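Local coordinates for uncharacterized protein (Wolinella succinogenes, PDB 3JYG) that is of unknown function but belongs to the 6-pyruvoyl tetrahydropterin synthase family and carries a bound zinc ion, at residues 16-21 with 86-91; 110-115 with 128-133. All blocks are in the same frame, centred on the assembly; numbering follows the deposited sequence.

Interaction 1 of 2, residues 16-21 with 86-91. With ZN (zinc ion), chain G.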
loop_
_atom_site.group_PDB
_atom_site.type_symbol
_atom_site.label_atom_id
_atom_site.label_comp_id
_atom_site.label_asym_id
_atom_site.label_seq_id
_atom_site.Cartn_x
_atom_site.Cartn_y
_atom_site.Cartn_z
ATOM N N GLY A 16 -15.174 -13.760 13.467
ATOM C CA GLY A 16 -16.554 -13.611 12.958
ATOM C C GLY A 16 -17.135 -12.290 13.467
ATOM O O GLY A 16 -16.663 -11.743 14.475
ATOM N N HIS A 17 -18.130 -11.751 12.759
ATOM C CA HIS A 17 -18.836 -10.611 13.270
ATOM C C HIS A 17 -20.112 -10.445 12.480
ATOM O O HIS A 17 -20.400 -11.232 11.552
ATOM C CB HIS A 17 -17.951 -9.321 13.259
ATOM C CG HIS A 17 -17.891 -8.589 11.938
ATOM N ND1 HIS A 17 -17.694 -7.225 11.861
ATOM C CD2 HIS A 17 -17.978 -9.026 10.658
ATOM C CE1 HIS A 17 -17.669 -6.853 10.593
ATOM N NE2 HIS A 17 -17.844 -7.928 9.845
ATOM N N ARG A 18 -20.869 -9.427 12.874
ATOM C CA ARG A 18 -21.877 -8.863 12.006
ATOM C C ARG A 18 -21.980 -7.357 12.309
ATOM O O ARG A 18 -21.694 -6.920 13.423
ATOM C CB ARG A 18 -23.226 -9.588 12.185
ATOM C CG ARG A 18 -24.089 -9.087 13.311
ATOM C CD ARG A 18 -25.449 -9.805 13.343
ATOM N NE ARG A 18 -26.408 -9.091 14.196
ATOM C CZ ARG A 18 -27.602 -8.645 13.787
ATOM N NH1 ARG A 18 -28.019 -8.801 12.515
ATOM N NH2 ARG A 18 -28.395 -8.044 14.667
ATOM N N VAL A 19 -22.393 -6.602 11.304
ATOM C CA VAL A 19 -22.572 -5.160 11.407
ATOM C C VAL A 19 -24.068 -4.959 11.440
ATOM O O VAL A 19 -24.707 -4.950 10.404
ATOM C CB VAL A 19 -22.009 -4.461 10.159
ATOM C CG1 VAL A 19 -22.139 -2.927 10.287
ATOM C CG2 VAL A 19 -20.540 -4.869 9.962
ATOM N N TRP A 20 -24.602 -4.811 12.640
ATOM C CA TRP A 20 -26.036 -5.021 12.887
ATOM C C TRP A 20 -26.836 -3.822 12.349
ATOM O O TRP A 20 -27.966 -3.965 11.927
ATOM C CB TRP A 20 -26.284 -5.294 14.388
ATOM C CG TRP A 20 -25.928 -4.153 15.358
ATOM C CD1 TRP A 20 -24.780 -4.032 16.144
ATOM C CD2 TRP A 20 -26.741 -2.995 15.653
ATOM N NE1 TRP A 20 -24.853 -2.868 16.891
ATOM C CE2 TRP A 20 -26.037 -2.219 16.609
ATOM C CE3 TRP A 20 -28.012 -2.548 15.198
ATOM C CZ2 TRP A 20 -26.552 -0.996 17.123
ATOM C CZ3 TRP A 20 -28.523 -1.359 15.710
ATOM C CH2 TRP A 20 -27.792 -0.602 16.668
ATOM N N SER A 21 -26.193 -2.660 12.343
ATOM C CA SER A 21 -26.818 -1.412 11.987
ATOM C C SER A 21 -26.713 -1.042 10.494
ATOM O O SER A 21 -27.101 0.063 10.099
ATOM C CB SER A 21 -26.119 -0.317 12.789
ATOM O OG SER A 21 -24.739 -0.256 12.434
ATOM N N ASP A 86 -24.361 -3.641 22.205
ATOM C CA ASP A 86 -25.709 -3.193 21.901
ATOM C C ASP A 86 -26.307 -3.777 20.671
ATOM O O ASP A 86 -27.269 -3.260 20.174
ATOM C CB ASP A 86 -25.758 -1.679 21.791
ATOM C CG ASP A 86 -25.862 -1.005 23.161
ATOM O OD1 ASP A 86 -26.225 -1.691 24.152
ATOM O OD2 ASP A 86 -25.568 0.195 23.243
ATOM N N ASP A 87 -25.689 -4.812 20.127
ATOM C CA ASP A 87 -26.314 -5.577 19.060
ATOM C C ASP A 87 -27.643 -6.107 19.593
ATOM O O ASP A 87 -27.683 -6.688 20.665
ATOM C CB ASP A 87 -25.360 -6.730 18.646
ATOM C CG ASP A 87 -25.841 -7.491 17.412
ATOM O OD1 ASP A 87 -27.080 -7.676 17.244
ATOM O OD2 ASP A 87 -24.970 -7.906 16.611
ATOM N N PRO A 88 -28.744 -5.933 18.835
ATOM C CA PRO A 88 -30.069 -6.421 19.266
ATOM C C PRO A 88 -30.110 -7.938 19.460
ATOM O O PRO A 88 -31.000 -8.458 20.161
ATOM C CB PRO A 88 -30.966 -6.080 18.079
ATOM C CG PRO A 88 -30.266 -4.965 17.393
ATOM C CD PRO A 88 -28.817 -5.176 17.566
ATOM N N LEU A 89 -29.195 -8.649 18.808
ATOM C CA LEU A 89 -29.097 -10.084 19.009
ATOM C C LEU A 89 -28.273 -10.485 20.219
ATOM O O LEU A 89 -28.174 -11.686 20.517
ATOM C CB LEU A 89 -28.465 -10.753 17.775
ATOM C CG LEU A 89 -29.304 -10.986 16.540
ATOM C CD1 LEU A 89 -28.422 -11.689 15.473
ATOM C CD2 LEU A 89 -30.579 -11.804 16.854
ATOM N N PHE A 90 -27.649 -9.514 20.910
ATOM C CA PHE A 90 -26.874 -9.863 22.122
ATOM C C PHE A 90 -27.631 -10.892 23.021
ATOM O O PHE A 90 -27.088 -11.971 23.295
ATOM C CB PHE A 90 -26.409 -8.612 22.932
ATOM C CG PHE A 90 -25.324 -8.899 23.880
ATOM C CD1 PHE A 90 -23.996 -8.735 23.505
ATOM C CD2 PHE A 90 -25.607 -9.434 25.146
ATOM C CE1 PHE A 90 -22.976 -9.067 24.407
ATOM C CE2 PHE A 90 -24.604 -9.737 26.041
ATOM C CZ PHE A 90 -23.286 -9.550 25.675
ATOM N N PRO A 91 -28.879 -10.591 23.453
ATOM C CA PRO A 91 -29.632 -11.512 24.320
ATOM C C PRO A 91 -29.926 -12.897 23.695
ATOM O O PRO A 91 -30.050 -13.882 24.411
ATOM C CB PRO A 91 -30.976 -10.763 24.564
ATOM C CG PRO A 91 -30.619 -9.308 24.398
ATOM C CD PRO A 91 -29.562 -9.283 23.323
HETATM ZN ZN ZN G . -18.111 -7.904 7.511
HETATM O O HOH W 1 -22.340 -6.903 16.755
HETATM O O HOH W 2 -16.982 -5.683 7.631
HETATM O O HOH W 3 -18.439 -7.464 5.194
#

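Interaction 2 of 2, residues 110-115 with 128-133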
loop_
_atom_site.group_PDB
_atom_site.type_symbol
_atom_site.label_atom_id
_atom_site.label_comp_id
_atom_site.label_asym_id
_atom_site.label_seq_id
_atom_site.Cartn_x
_atom_site.Cartn_y
_atom_site.Cartn_z
ATOM N N TYR A 110 -12.492 -4.102 25.916
ATOM C CA TYR A 110 -13.389 -5.170 25.466
ATOM C C TYR A 110 -13.738 -5.953 26.728
ATOM O O TYR A 110 -13.140 -5.719 27.812
ATOM C CB TYR A 110 -12.752 -6.113 24.407
ATOM C CG TYR A 110 -11.657 -6.932 25.033
ATOM C CD1 TYR A 110 -10.401 -6.371 25.259
ATOM C CD2 TYR A 110 -11.916 -8.217 25.534
ATOM C CE1 TYR A 110 -9.398 -7.081 25.890
ATOM C CE2 TYR A 110 -10.906 -8.954 26.172
ATOM C CZ TYR A 110 -9.652 -8.373 26.338
ATOM O OH TYR A 110 -8.659 -9.072 26.990
ATOM N N ALA A 111 -14.715 -6.836 26.577
ATOM C CA ALA A 111 -15.104 -7.753 27.631
ATOM C C ALA A 111 -15.129 -9.222 27.210
ATOM O O ALA A 111 -15.360 -9.563 26.038
ATOM C CB ALA A 111 -16.466 -7.346 28.235
ATOM N N ARG A 112 -14.904 -10.076 28.206
ATOM C CA ARG A 112 -15.263 -11.490 28.129
ATOM C C ARG A 112 -16.385 -11.775 29.120
ATOM O O ARG A 112 -16.587 -11.015 30.090
ATOM C CB ARG A 112 -14.062 -12.371 28.431
ATOM C CG ARG A 112 -12.910 -12.118 27.468
ATOM C CD ARG A 112 -11.841 -13.141 27.635
ATOM N NE ARG A 112 -12.129 -14.232 26.722
ATOM C CZ ARG A 112 -12.174 -15.523 27.040
ATOM N NH1 ARG A 112 -11.911 -15.947 28.283
ATOM N NH2 ARG A 112 -12.451 -16.383 26.080
ATOM N N VAL A 113 -17.141 -12.842 28.898
ATOM C CA VAL A 113 -18.145 -13.197 29.900
ATOM C C VAL A 113 -17.439 -13.611 31.211
ATOM O O VAL A 113 -16.265 -13.996 31.198
ATOM C CB VAL A 113 -19.127 -14.267 29.382
ATOM C CG1 VAL A 113 -19.873 -13.729 28.157
ATOM C CG2 VAL A 113 -18.375 -15.581 29.071
ATOM N N ASP A 114 -18.130 -13.436 32.335
ATOM C CA ASP A 114 -17.708 -13.991 33.605
ATOM C C ASP A 114 -18.063 -15.471 33.552
ATOM O O ASP A 114 -19.241 -15.812 33.593
ATOM C CB ASP A 114 -18.488 -13.345 34.778
ATOM C CG ASP A 114 -17.988 -13.827 36.152
ATOM O OD1 ASP A 114 -17.295 -14.877 36.233
ATOM O OD2 ASP A 114 -18.296 -13.136 37.147
ATOM N N PHE A 115 -17.059 -16.337 33.465
ATOM C CA PHE A 115 -17.319 -17.777 33.367
ATOM C C PHE A 115 -17.868 -18.446 34.624
ATOM O O PHE A 115 -18.489 -19.512 34.548
ATOM C CB PHE A 115 -16.099 -18.501 32.829
ATOM C CG PHE A 115 -15.876 -18.271 31.358
ATOM C CD1 PHE A 115 -16.453 -19.118 30.420
ATOM C CD2 PHE A 115 -15.109 -17.198 30.912
ATOM C CE1 PHE A 115 -16.256 -18.910 29.040
ATOM C CE2 PHE A 115 -14.914 -16.987 29.526
ATOM C CZ PHE A 115 -15.494 -17.852 28.602
ATOM N N LEU A 128 -18.901 -21.952 23.141
ATOM C CA LEU A 128 -19.654 -20.847 22.586
ATOM C C LEU A 128 -19.258 -19.566 23.310
ATOM O O LEU A 128 -18.889 -18.558 22.655
ATOM C CB LEU A 128 -21.163 -21.124 22.721
ATOM C CG LEU A 128 -22.104 -19.944 22.574
ATOM C CD1 LEU A 128 -21.931 -19.285 21.213
ATOM C CD2 LEU A 128 -23.566 -20.417 22.729
ATOM N N TYR A 129 -19.332 -19.573 24.649
ATOM C CA TYR A 129 -18.980 -18.341 25.419
ATOM C C TYR A 129 -17.495 -17.935 25.405
ATOM O O TYR A 129 -17.182 -16.714 25.500
ATOM C CB TYR A 129 -19.568 -18.362 26.840
ATOM C CG TYR A 129 -21.083 -18.254 26.814
ATOM C CD1 TYR A 129 -21.713 -17.058 26.434
ATOM C CD2 TYR A 129 -21.898 -19.346 27.133
ATOM C CE1 TYR A 129 -23.094 -16.945 26.397
ATOM C CE2 TYR A 129 -23.308 -19.240 27.086
ATOM C CZ TYR A 129 -23.892 -18.024 26.736
ATOM O OH TYR A 129 -25.264 -17.875 26.665
ATOM N N GLU A 130 -16.585 -18.910 25.262
ATOM C CA GLU A 130 -15.174 -18.590 25.014
ATOM C C GLU A 130 -14.963 -17.819 23.704
ATOM O O GLU A 130 -13.985 -17.079 23.593
ATOM C CB GLU A 130 -14.240 -19.812 25.071
ATOM C CG GLU A 130 -14.241 -20.490 26.454
ATOM C CD GLU A 130 -13.041 -20.138 27.352
ATOM O OE1 GLU A 130 -12.515 -18.997 27.312
ATOM O OE2 GLU A 130 -12.611 -21.039 28.117
ATOM N N SER A 131 -15.876 -17.968 22.738
ATOM C CA SER A 131 -15.720 -17.264 21.432
ATOM C C SER A 131 -15.844 -15.743 21.495
ATOM O O SER A 131 -15.232 -15.039 20.724
ATOM C CB SER A 131 -16.750 -17.733 20.427
ATOM O OG SER A 131 -16.884 -19.123 20.429
ATOM N N PHE A 132 -16.652 -15.210 22.402
ATOM C CA PHE A 132 -17.072 -13.807 22.245
ATOM C C PHE A 132 -16.122 -12.767 22.799
ATOM O O PHE A 132 -15.602 -12.926 23.914
ATOM C CB PHE A 132 -18.440 -13.594 22.887
ATOM C CG PHE A 132 -19.543 -14.245 22.146
ATOM C CD1 PHE A 132 -19.938 -13.766 20.889
ATOM C CD2 PHE A 132 -20.201 -15.379 22.688
ATOM C CE1 PHE A 132 -20.959 -14.386 20.192
ATOM C CE2 PHE A 132 -21.239 -15.980 21.976
ATOM C CZ PHE A 132 -21.623 -15.488 20.765
ATOM N N VAL A 133 -15.890 -11.719 21.989
ATOM C CA VAL A 133 -15.166 -10.547 22.440
ATOM C C VAL A 133 -16.202 -9.446 22.364
ATOM O O VAL A 133 -16.721 -9.161 21.282
ATOM C CB VAL A 133 -13.992 -10.221 21.498
ATOM C CG1 VAL A 133 -13.447 -8.829 21.770
ATOM C CG2 VAL A 133 -12.858 -11.269 21.706
HETATM O O HOH W 4 -13.250 -14.217 24.042
HETATM O O HOH W 5 -16.448 -14.106 26.274
#

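Interaction 1 of 2, residues 16-21 with 86-91
Arg18 and Asp87 form a side-on salt bridge that ties the loop after strand 3-17 to the type I beta turn of Asp87 to Phe90, which leads into helix 90-93. Each carboxylate oxygen takes one nitrogen: Arg18 NE gives a bond of 3.1 Å to Asp87 OD2 on its syn lone pair, and Arg18 NH2 gives a straighter one (166°) of 2.9 Å to Asp87 OD1. The guanidinium is held between two apolar groups, Trp20 CB over one face and Leu89 CD1 over the opposite face, so arginine suits the place by offering flat faces as well as N-H groups at its edge. Asp87 CG stands anti to the backbone N (chi1 -173°). Besides Arg18 NH2, Asp87 OD1 accepts a capping bond from Leu89 N, which approaches from the other face of the carboxylate plane. Beyond this pair, Arg18 NH1 bonds to Arg37 O, while His17, one residue earlier, shares the zinc ion with His40 and His42.

The Trp20 indole, whose NE1 bonds to Asp84 OD2, also packs closely on the turn: Asp87 CA and Pro88 CD make CH-pi contacts with its five-membered ring. The looser, solvent side lies at Asp86 and Pro88. Asp86, which is exposed, brings its carbonyl oxygen to 3.9 Å from Trp20 CZ2 and turns its carboxylate away, to a salt bridge with Lys100. Proline, also exposed and having no N-H, presents ring carbons instead: Pro88 CD comes within 3.6 Å of Trp20 CD2.

Interaction 2 of 2, residues 110-115 with 128-133
Val113 and Tyr129 meet at the apolar centre, where Val113 CG2 lies 3.8 Å from Tyr129 CB and the two side chains cross at about a right angle. A branched valine fits here because its two methyls divide the work: CG2 also lies over a face of the Phe115 ring, while Val113 CG1 lies near Tyr129 CD1. Phe115 CE1 in turn is 4.0 Å from Tyr129 CB. Farther along the strand, Tyr110 CB packs on Val133 CG1 at 3.8 Å.

Moving outward, two waters bridge part of the backbone. Water 5 accepts from Val113 N and donates to both Tyr129 O and Phe132 O, bridging the strand to the end of the helix. Water 4 accepts from Arg112 NE and donates to Glu130 O and Phe132 O; the bend of the arginine chain at chi3 (91°) places NE for this bond.

At the polar edge, Arg112 grips Glu130 end-on, both terminal nitrogens converging on OE1, which lies in the guanidinium plane. Arg112 NH2 makes the shorter bond, 2.9 Å to Glu130 OE1 on its anti lone pair; Arg112 NH1 makes a longer one of 3.3 Å to the same oxygen. The Glu130 chain, bent at chi2 (-100°), carries its CD to 3.6 Å from Phe115 CZ. Glu130 CG lies equally close, 3.6 Å from Phe115 CZ.

The contact joins strand 110-113 to the junction where helix 123-131 runs into strand 132-135 of the mixed sheet. Strand 110-113 lies between strands 103-105 and 132-135, antiparallel to both; helix 67-77 packs on Tyr110 and Val133, and the Tyr129 hydroxyl bonds to His96.

The two contacts reach the same mixed sheet at different depths. Interaction 1 is a surface contact between loops, one following strand 3-17 beside the zinc site and the other leading into helix 90-93. Interaction 2 is buried, and joins strand 110-113 to the end of helix 123-131 and to strand 132-135. Both contain an arginine-carboxylate pair, but the grip differs: side-on to two oxygens in 16-21 with 86-91, end-on to one oxygen in 110-115 with 128-133. In the first the salt bridge is central and an indole flanks it; in the second it edges an apolar core, with waters serving part of the backbone. Their centres are 14 Å apart, and they do not touch.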